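PDB 5UI9: oxidoreductase protein from Agrobacterium radiobacter, which binds NAD and a dihydroxy-methylpropanoic acid between a Rossmann domain and a GFO/IDH/MocA C-terminal domain, and is probably an NAD-dependent dehydrogenase. Local coordinates for residues F100-V111 and G316-E327. Sequence-based numbering, arbitrary orientation.
Sequences FAKSLSDAKAMV and GADNLKTFALVE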
loop_
_atom_site.group_PDB
_atom_site.type_symbol
_atom_site.label_atom_id
_atom_site.label_comp_id
_atom_site.label_asym_id
_atom_site.label_seq_id
_atom_site.Cartn_x
_atom_site.Cartn_y
_atom_site.Cartn_z
ATOM N N PHE A 100 -18.542 17.663 -0.374
ATOM C CA PHE A 100 -19.914 17.913 -0.853
ATOM C C PHE A 100 -20.810 18.427 0.278
ATOM O O PHE A 100 -21.372 19.524 0.190
ATOM C CB PHE A 100 -20.463 16.618 -1.486
ATOM C CG PHE A 100 -21.799 16.742 -2.178
ATOM C CD1 PHE A 100 -22.338 17.966 -2.588
ATOM C CD2 PHE A 100 -22.495 15.579 -2.488
ATOM C CE1 PHE A 100 -23.564 18.019 -3.235
ATOM C CE2 PHE A 100 -23.716 15.626 -3.144
ATOM C CZ PHE A 100 -24.252 16.847 -3.518
ATOM N N ALA A 101 -20.878 17.643 1.351
ATOM C CA ALA A 101 -21.697 17.940 2.519
ATOM C C ALA A 101 -20.962 17.562 3.798
ATOM O O ALA A 101 -19.863 17.000 3.746
ATOM C CB ALA A 101 -23.002 17.169 2.428
ATOM N N LYS A 102 -21.582 17.875 4.936
ATOM C CA LYS A 102 -21.078 17.471 6.250
ATOM C C LYS A 102 -21.311 15.984 6.535
ATOM O O LYS A 102 -20.575 15.386 7.314
ATOM C CB LYS A 102 -21.731 18.303 7.359
ATOM C CG LYS A 102 -21.283 19.753 7.386
ATOM C CD LYS A 102 -22.011 20.557 8.457
ATOM C CE LYS A 102 -21.115 21.642 9.040
ATOM N NZ LYS A 102 -21.894 22.706 9.738
ATOM N N SER A 103 -22.344 15.404 5.925
ATOM C CA SER A 103 -22.657 13.984 6.094
ATOM C C SER A 103 -23.291 13.417 4.826
ATOM O O SER A 103 -23.738 14.170 3.950
ATOM C CB SER A 103 -23.603 13.786 7.285
ATOM O OG SER A 103 -24.879 14.354 7.031
ATOM N N LEU A 104 -23.326 12.090 4.739
ATOM C CA LEU A 104 -23.943 11.404 3.605
ATOM C C LEU A 104 -25.438 11.728 3.518
ATOM O O LEU A 104 -25.982 11.903 2.422
ATOM C CB LEU A 104 -23.725 9.891 3.714
ATOM C CG LEU A 104 -24.198 9.037 2.533
ATOM C CD1 LEU A 104 -23.539 9.467 1.230
ATOM C CD2 LEU A 104 -23.948 7.560 2.803
ATOM N N SER A 105 -26.075 11.804 4.687
ATOM C CA SER A 105 -27.479 12.196 4.845
ATOM C C SER A 105 -27.791 13.578 4.239
ATOM O O SER A 105 -28.758 13.729 3.484
ATOM C CB SER A 105 -27.830 12.169 6.343
ATOM O OG SER A 105 -29.152 12.584 6.573
ATOM N N ASP A 106 -26.973 14.575 4.563
ATOM C CA ASP A 106 -27.078 15.907 3.938
ATOM C C ASP A 106 -26.851 15.869 2.428
ATOM O O ASP A 106 -27.554 16.550 1.674
ATOM C CB ASP A 106 -26.077 16.898 4.557
ATOM C CG ASP A 106 -26.485 17.370 5.951
ATOM O OD1 ASP A 106 -27.672 17.259 6.325
ATOM O OD2 ASP A 106 -25.601 17.877 6.664
ATOM N N ALA A 107 -25.857 15.090 2.006
ATOM C CA ALA A 107 -25.526 14.946 0.593
ATOM C C ALA A 107 -26.696 14.349 -0.187
ATOM O O ALA A 107 -27.058 14.870 -1.237
ATOM C CB ALA A 107 -24.270 14.103 0.408
ATOM N N LYS A 108 -27.293 13.284 0.343
ATOM C CA LYS A 108 -28.477 12.660 -0.271
ATOM C C LYS A 108 -29.652 13.628 -0.424
ATOM O O LYS A 108 -30.309 13.628 -1.466
ATOM C CB LYS A 108 -28.955 11.449 0.537
ATOM C CG LYS A 108 -28.130 10.187 0.367
ATOM C CD LYS A 108 -28.747 9.074 1.200
ATOM C CE LYS A 108 -27.853 7.852 1.291
ATOM N NZ LYS A 108 -28.311 6.943 2.380
ATOM N N ALA A 109 -29.924 14.431 0.610
ATOM C CA ALA A 109 -31.015 15.420 0.553
ATOM C C ALA A 109 -30.744 16.481 -0.510
ATOM O O ALA A 109 -31.661 16.880 -1.243
ATOM C CB ALA A 109 -31.240 16.072 1.910
ATOM N N MET A 110 -29.487 16.916 -0.606
ATOM C CA MET A 110 -29.074 17.881 -1.637
ATOM C C MET A 110 -29.276 17.326 -3.051
ATOM O O MET A 110 -29.766 18.031 -3.942
ATOM C CB MET A 110 -27.606 18.303 -1.435
ATOM C CG MET A 110 -27.376 19.173 -0.208
ATOM S SD MET A 110 -25.709 19.037 0.468
ATOM C CE MET A 110 -24.803 20.020 -0.719
ATOM N N VAL A 111 -28.906 16.061 -3.238
ATOM C CA VAL A 111 -29.105 15.371 -4.511
ATOM C C VAL A 111 -30.603 15.241 -4.816
ATOM O O VAL A 111 -31.024 15.498 -5.947
ATOM C CB VAL A 111 -28.403 13.988 -4.528
ATOM C CG1 VAL A 111 -28.792 13.165 -5.753
ATOM C CG2 VAL A 111 -26.895 14.175 -4.500
ATOM N N GLY A 316 -23.767 15.165 -8.530
ATOM C CA GLY A 316 -24.126 14.971 -7.128
ATOM C C GLY A 316 -24.419 13.511 -6.819
ATOM O O GLY A 316 -23.923 12.969 -5.820
ATOM N N ALA A 317 -25.197 12.878 -7.701
ATOM C CA ALA A 317 -25.579 11.465 -7.580
ATOM C C ALA A 317 -24.371 10.522 -7.612
ATOM O O ALA A 317 -24.264 9.629 -6.768
ATOM C CB ALA A 317 -26.580 11.088 -8.669
ATOM N N ASP A 318 -23.465 10.723 -8.569
ATOM C CA ASP A 318 -22.224 9.949 -8.609
ATOM C C ASP A 318 -21.395 10.158 -7.342
ATOM O O ASP A 318 -20.872 9.197 -6.767
ATOM C CB ASP A 318 -21.369 10.307 -9.831
ATOM C CG ASP A 318 -20.048 9.525 -9.871
ATOM O OD1 ASP A 318 -20.053 8.369 -10.348
ATOM O OD2 ASP A 318 -19.011 10.058 -9.409
ATOM N N ASN A 319 -21.289 11.415 -6.913
ATOM C CA ASN A 319 -20.427 11.778 -5.800
ATOM C C ASN A 319 -20.855 11.158 -4.464
ATOM O O ASN A 319 -20.018 10.983 -3.591
ATOM C CB ASN A 319 -20.315 13.299 -5.669
ATOM C CG ASN A 319 -19.133 13.722 -4.809
ATOM O OD1 ASN A 319 -19.309 14.170 -3.677
ATOM N ND2 ASN A 319 -17.924 13.561 -5.338
ATOM N N LEU A 320 -22.138 10.823 -4.309
ATOM C CA LEU A 320 -22.611 10.065 -3.132
ATOM C C LEU A 320 -21.809 8.778 -2.919
ATOM O O LEU A 320 -21.551 8.389 -1.786
ATOM C CB LEU A 320 -24.092 9.696 -3.269
ATOM C CG LEU A 320 -25.148 10.800 -3.300
ATOM C CD1 LEU A 320 -26.528 10.193 -3.516
ATOM C CD2 LEU A 320 -25.109 11.632 -2.022
ATOM N N LYS A 321 -21.423 8.125 -4.014
ATOM C CA LYS A 321 -20.676 6.862 -3.936
ATOM C C LYS A 321 -19.211 7.068 -3.541
ATOM O O LYS A 321 -18.575 6.147 -3.032
ATOM C CB LYS A 321 -20.822 6.062 -5.233
ATOM C CG LYS A 321 -22.245 5.523 -5.415
ATOM C CD LYS A 321 -22.461 4.825 -6.751
ATOM C CE LYS A 321 -22.737 5.823 -7.863
ATOM N NZ LYS A 321 -22.859 5.157 -9.188
ATOM N N THR A 322 -18.688 8.270 -3.777
ATOM C CA THR A 322 -17.402 8.687 -3.228
ATOM C C THR A 322 -17.566 9.116 -1.771
ATOM O O THR A 322 -16.810 8.667 -0.899
ATOM C CB THR A 322 -16.788 9.836 -4.056
ATOM O OG1 THR A 322 -16.380 9.328 -5.331
ATOM C CG2 THR A 322 -15.583 10.456 -3.357
ATOM N N PHE A 323 -18.541 9.984 -1.512
ATOM C CA PHE A 323 -18.733 10.530 -0.166
ATOM C C PHE A 323 -19.015 9.456 0.879
ATOM O O PHE A 323 -18.519 9.550 1.996
ATOM C CB PHE A 323 -19.830 11.605 -0.112
ATOM C CG PHE A 323 -19.763 12.434 1.135
ATOM C CD1 PHE A 323 -20.362 11.994 2.314
ATOM C CD2 PHE A 323 -19.041 13.618 1.156
ATOM C CE1 PHE A 323 -20.261 12.730 3.482
ATOM C CE2 PHE A 323 -18.947 14.368 2.320
ATOM C CZ PHE A 323 -19.559 13.923 3.484
ATOM N N ALA A 324 -19.811 8.455 0.510
ATOM C CA ALA A 324 -20.042 7.271 1.348
ATOM C C ALA A 324 -18.747 6.632 1.851
ATOM O O ALA A 324 -18.681 6.199 3.003
ATOM C CB ALA A 324 -20.861 6.239 0.592
ATOM N N LEU A 325 -17.734 6.586 0.983
ATOM C CA LEU A 325 -16.436 6.001 1.323
ATOM C C LEU A 325 -15.717 6.829 2.376
ATOM O O LEU A 325 -15.043 6.266 3.238
ATOM C CB LEU A 325 -15.538 5.834 0.088
ATOM C CG LEU A 325 -16.093 5.101 -1.137
ATOM C CD1 LEU A 325 -15.055 5.040 -2.247
ATOM C CD2 LEU A 325 -16.593 3.701 -0.811
ATOM N N VAL A 326 -15.865 8.153 2.312
ATOM C CA VAL A 326 -15.301 9.051 3.327
ATOM C C VAL A 326 -15.937 8.792 4.697
ATOM O O VAL A 326 -15.230 8.603 5.688
ATOM C CB VAL A 326 -15.450 10.544 2.937
ATOM C CG1 VAL A 326 -15.109 11.474 4.102
ATOM C CG2 VAL A 326 -14.570 10.863 1.738
ATOM N N GLU A 327 -17.266 8.785 4.742
ATOM C CA GLU A 327 -17.993 8.555 5.988
ATOM C C GLU A 327 -17.733 7.135 6.529
ATOM O O GLU A 327 -17.576 6.951 7.733
ATOM C CB GLU A 327 -19.492 8.828 5.788
ATOM C CG GLU A 327 -20.314 8.791 7.069
ATOM C CD GLU A 327 -21.655 9.493 6.929
ATOM O OE1 GLU A 327 -21.654 10.728 6.733
ATOM O OE2 GLU A 327 -22.707 8.812 7.009
HETATM O O HOH W 1 -17.473 15.363 -2.117
#
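Glu327 reaches across to the start of helix 104-111, where its OE1 takes Leu104 N at 2.9 Å, a nearly straight bond (164°) that meets the carboxylate from above its plane. Ser103, the N-cap residue, secures the same helix end by accepting Asp106 N on its OG. Segments 104-111 and 316-327 run almost antiparallel (170°), their axes 9.5 Å apart at closest approach, and two leucines interlock as knobs into holes. Leu104 drops among Leu320, Phe323, Ala324 and Glu327, CD2 resting on Ala324 CB (4.0 Å) and CD1 on Leu320 O. In return Leu320 lodges among Leu104, Ala107, Lys108 and Val111, its CD2 pressed 3.6 Å from Ala107 CB. Phe323, with CG swung opposite its own N (chi1 -163°), brings its ring alongside the turn leading into the helix, CE1 3.4 Å from Leu104 N. At the far end Val111 CG2 sits 3.5 Å from Gly316 C and also meets the Phe100 ring edge in plane. A water accepts from Phe100 N and donates to Asn319 OD1. The contact packs late helix 316-335 against a Rossmann-fold helix; behind Phe100 and Asn319 lies strand 121-124, outermost within this chain of the parallel sheet, while helix 80-89 flanks Met110 and helix 175-191 Val326.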